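Local coordinates for protein cycloalternan-forming enzyme (Listeria monocytogenes serovar 1/2a, PDB 5F7U) that is a multidomain glycoside hydrolase family 31 protein that combines a TIM-barrel with beta-rich domains, and binds glycans and magnesium ions, at residues D50-W55 with K97-G102. The protein carries 1 engineered substitution. Sequence-based numbering, arbitrary orientation.
Sequences DVWVEW and KGSTNG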
loop_
_atom_site.group_PDB
_atom_site.type_symbol
_atom_site.label_atom_id
_atom_site.label_comp_id
_atom_site.label_asym_id
_atom_site.label_seq_id
_atom_site.Cartn_x
_atom_site.Cartn_y
_atom_site.Cartn_z
ATOM N N ASP A 50 -53.677 -12.127 -9.406
ATOM C CA ASP A 50 -53.800 -10.850 -8.705
ATOM C C ASP A 50 -52.672 -10.732 -7.706
ATOM O O ASP A 50 -52.330 -11.711 -7.039
ATOM C CB ASP A 50 -55.134 -10.766 -7.954
ATOM C CG ASP A 50 -56.321 -10.896 -8.863
ATOM O OD1 ASP A 50 -56.418 -10.142 -9.856
ATOM O OD2 ASP A 50 -57.177 -11.757 -8.578
ATOM N N VAL A 51 -52.085 -9.539 -7.631
ATOM C CA VAL A 51 -51.048 -9.237 -6.652
ATOM C C VAL A 51 -51.442 -7.945 -5.969
ATOM O O VAL A 51 -51.831 -6.964 -6.623
ATOM C CB VAL A 51 -49.636 -9.120 -7.297
ATOM C CG1 VAL A 51 -48.584 -8.685 -6.275
ATOM C CG2 VAL A 51 -49.239 -10.457 -7.895
ATOM N N TRP A 52 -51.376 -7.968 -4.642
ATOM C CA TRP A 52 -51.796 -6.825 -3.855
ATOM C C TRP A 52 -51.001 -6.727 -2.567
ATOM O O TRP A 52 -50.254 -7.647 -2.203
ATOM C CB TRP A 52 -53.308 -6.860 -3.587
ATOM C CG TRP A 52 -53.745 -7.899 -2.603
ATOM C CD1 TRP A 52 -53.988 -7.707 -1.270
ATOM C CD2 TRP A 52 -53.987 -9.285 -2.863
ATOM N NE1 TRP A 52 -54.382 -8.895 -0.682
ATOM C CE2 TRP A 52 -54.395 -9.876 -1.636
ATOM C CE3 TRP A 52 -53.923 -10.088 -4.012
ATOM C CZ2 TRP A 52 -54.730 -11.239 -1.527
ATOM C CZ3 TRP A 52 -54.246 -11.454 -3.901
ATOM C CH2 TRP A 52 -54.646 -12.008 -2.662
ATOM N N VAL A 53 -51.145 -5.589 -1.894
ATOM C CA VAL A 53 -50.397 -5.325 -0.677
ATOM C C VAL A 53 -51.404 -5.003 0.424
ATOM O O VAL A 53 -52.271 -4.148 0.241
ATOM C CB VAL A 53 -49.410 -4.159 -0.852
ATOM C CG1 VAL A 53 -48.606 -3.935 0.432
ATOM C CG2 VAL A 53 -48.481 -4.430 -2.034
ATOM N N GLU A 54 -51.274 -5.717 1.540
ATOM C CA GLU A 54 -52.028 -5.445 2.747
ATOM C C GLU A 54 -51.104 -4.754 3.735
ATOM O O GLU A 54 -49.972 -5.178 3.939
ATOM C CB GLU A 54 -52.576 -6.743 3.311
ATOM C CG GLU A 54 -53.588 -7.368 2.375
ATOM C CD GLU A 54 -54.171 -8.674 2.880
ATOM O OE1 GLU A 54 -53.884 -9.070 4.035
ATOM O OE2 GLU A 54 -54.936 -9.298 2.113
ATOM N N TRP A 55 -51.572 -3.665 4.339
ATOM C CA TRP A 55 -50.627 -2.801 5.056
ATOM C C TRP A 55 -51.268 -1.881 6.067
ATOM O O TRP A 55 -52.481 -1.644 6.020
ATOM C CB TRP A 55 -49.766 -2.002 4.057
ATOM C CG TRP A 55 -50.485 -0.986 3.204
ATOM C CD1 TRP A 55 -51.499 -1.213 2.306
ATOM C CD2 TRP A 55 -50.210 0.409 3.148
ATOM N NE1 TRP A 55 -51.883 -0.039 1.713
ATOM C CE2 TRP A 55 -51.096 0.973 2.190
ATOM C CE3 TRP A 55 -49.284 1.242 3.796
ATOM C CZ2 TRP A 55 -51.107 2.344 1.886
ATOM C CZ3 TRP A 55 -49.291 2.610 3.497
ATOM C CH2 TRP A 55 -50.194 3.144 2.542
ATOM N N LYS A 97 -48.892 -10.070 -1.418
ATOM C CA LYS A 97 -49.723 -11.263 -1.643
ATOM C C LYS A 97 -49.995 -11.521 -3.113
ATOM O O LYS A 97 -50.151 -10.582 -3.890
ATOM C CB LYS A 97 -51.075 -11.161 -0.915
ATOM C CG LYS A 97 -50.941 -11.088 0.592
ATOM C CD LYS A 97 -52.258 -11.395 1.272
ATOM C CE LYS A 97 -52.030 -11.599 2.753
ATOM N NZ LYS A 97 -53.332 -11.948 3.396
ATOM N N GLY A 98 -50.032 -12.797 -3.480
ATOM C CA GLY A 98 -50.467 -13.194 -4.822
ATOM C C GLY A 98 -51.400 -14.384 -4.768
ATOM O O GLY A 98 -51.235 -15.261 -3.928
ATOM N N SER A 99 -52.391 -14.392 -5.656
ATOM C CA SER A 99 -53.234 -15.571 -5.877
ATOM C C SER A 99 -53.771 -15.582 -7.299
ATOM O O SER A 99 -53.820 -14.543 -7.962
ATOM C CB SER A 99 -54.385 -15.633 -4.876
ATOM O OG SER A 99 -55.177 -14.473 -4.963
ATOM N N THR A 100 -54.173 -16.765 -7.754
ATOM C CA THR A 100 -54.707 -16.948 -9.098
ATOM C C THR A 100 -56.168 -17.358 -8.972
ATOM O O THR A 100 -56.498 -18.275 -8.208
ATOM C CB THR A 100 -53.886 -17.990 -9.897
ATOM O OG1 THR A 100 -52.502 -17.616 -9.879
ATOM C CG2 THR A 100 -54.355 -18.079 -11.353
ATOM N N ASN A 101 -57.031 -16.649 -9.703
ATOM C CA ASN A 101 -58.488 -16.899 -9.726
ATOM C C ASN A 101 -59.130 -17.088 -8.339
ATOM O O ASN A 101 -59.905 -18.024 -8.127
ATOM C CB ASN A 101 -58.836 -18.092 -10.650
ATOM C CG ASN A 101 -58.288 -17.937 -12.066
ATOM O OD1 ASN A 101 -58.457 -16.899 -12.713
ATOM N ND2 ASN A 101 -57.646 -18.996 -12.568
ATOM N N GLY A 102 -58.787 -16.211 -7.398
ATOM C CA GLY A 102 -59.332 -16.251 -6.031
ATOM C C GLY A 102 -58.902 -17.400 -5.122
ATOM O O GLY A 102 -59.505 -17.605 -4.062
HETATM O O HOH W 1 -56.834 -14.263 -7.284
#
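Lys-97 lies across the indole of Trp-52, its CB 3.8 Å from the centroid of the six-membered ring and 18° off the normal, a CH-pi contact over one face. Further along its extended chain, Lys-97 NZ forms a salt bridge with Glu-54 OE1 at 3.0 Å, approaching from above the carboxylate plane. The other carboxylate oxygen, Glu-54 OE2, accepts a bond of 2.9 Å from Trp-52 NE1; at 176° and in the ring plane, this bond fixes the indole's rotation, with CG in the crowded position between backbone N and carbonyl carbon (chi1 72°). At the opposite end of the ring, Ser-99 OG meets the edge, 3.3 Å from Trp-52 CZ3. Water 1 joins Ser-99 OG to Asp-50 OD2 and Gly-102 N, tying the turn after the strand to this face.

Four backbone bonds set the register: the hydrogen-bonded antiparallel pairs Asp-50/Ser-99 and Trp-52/Lys-97 flank the non-hydrogen-bonded pair Val-51/Gly-98, whose CA atoms are 4.4 Å apart. Val-51 points to the other face, against Ile-40 and Trp-79, consistent with the interior of an E-set-like beta-sandwich. Strand 49-57 thus runs between strands 91-100 and 60-73, and 91-100 pairs onward with 106-129.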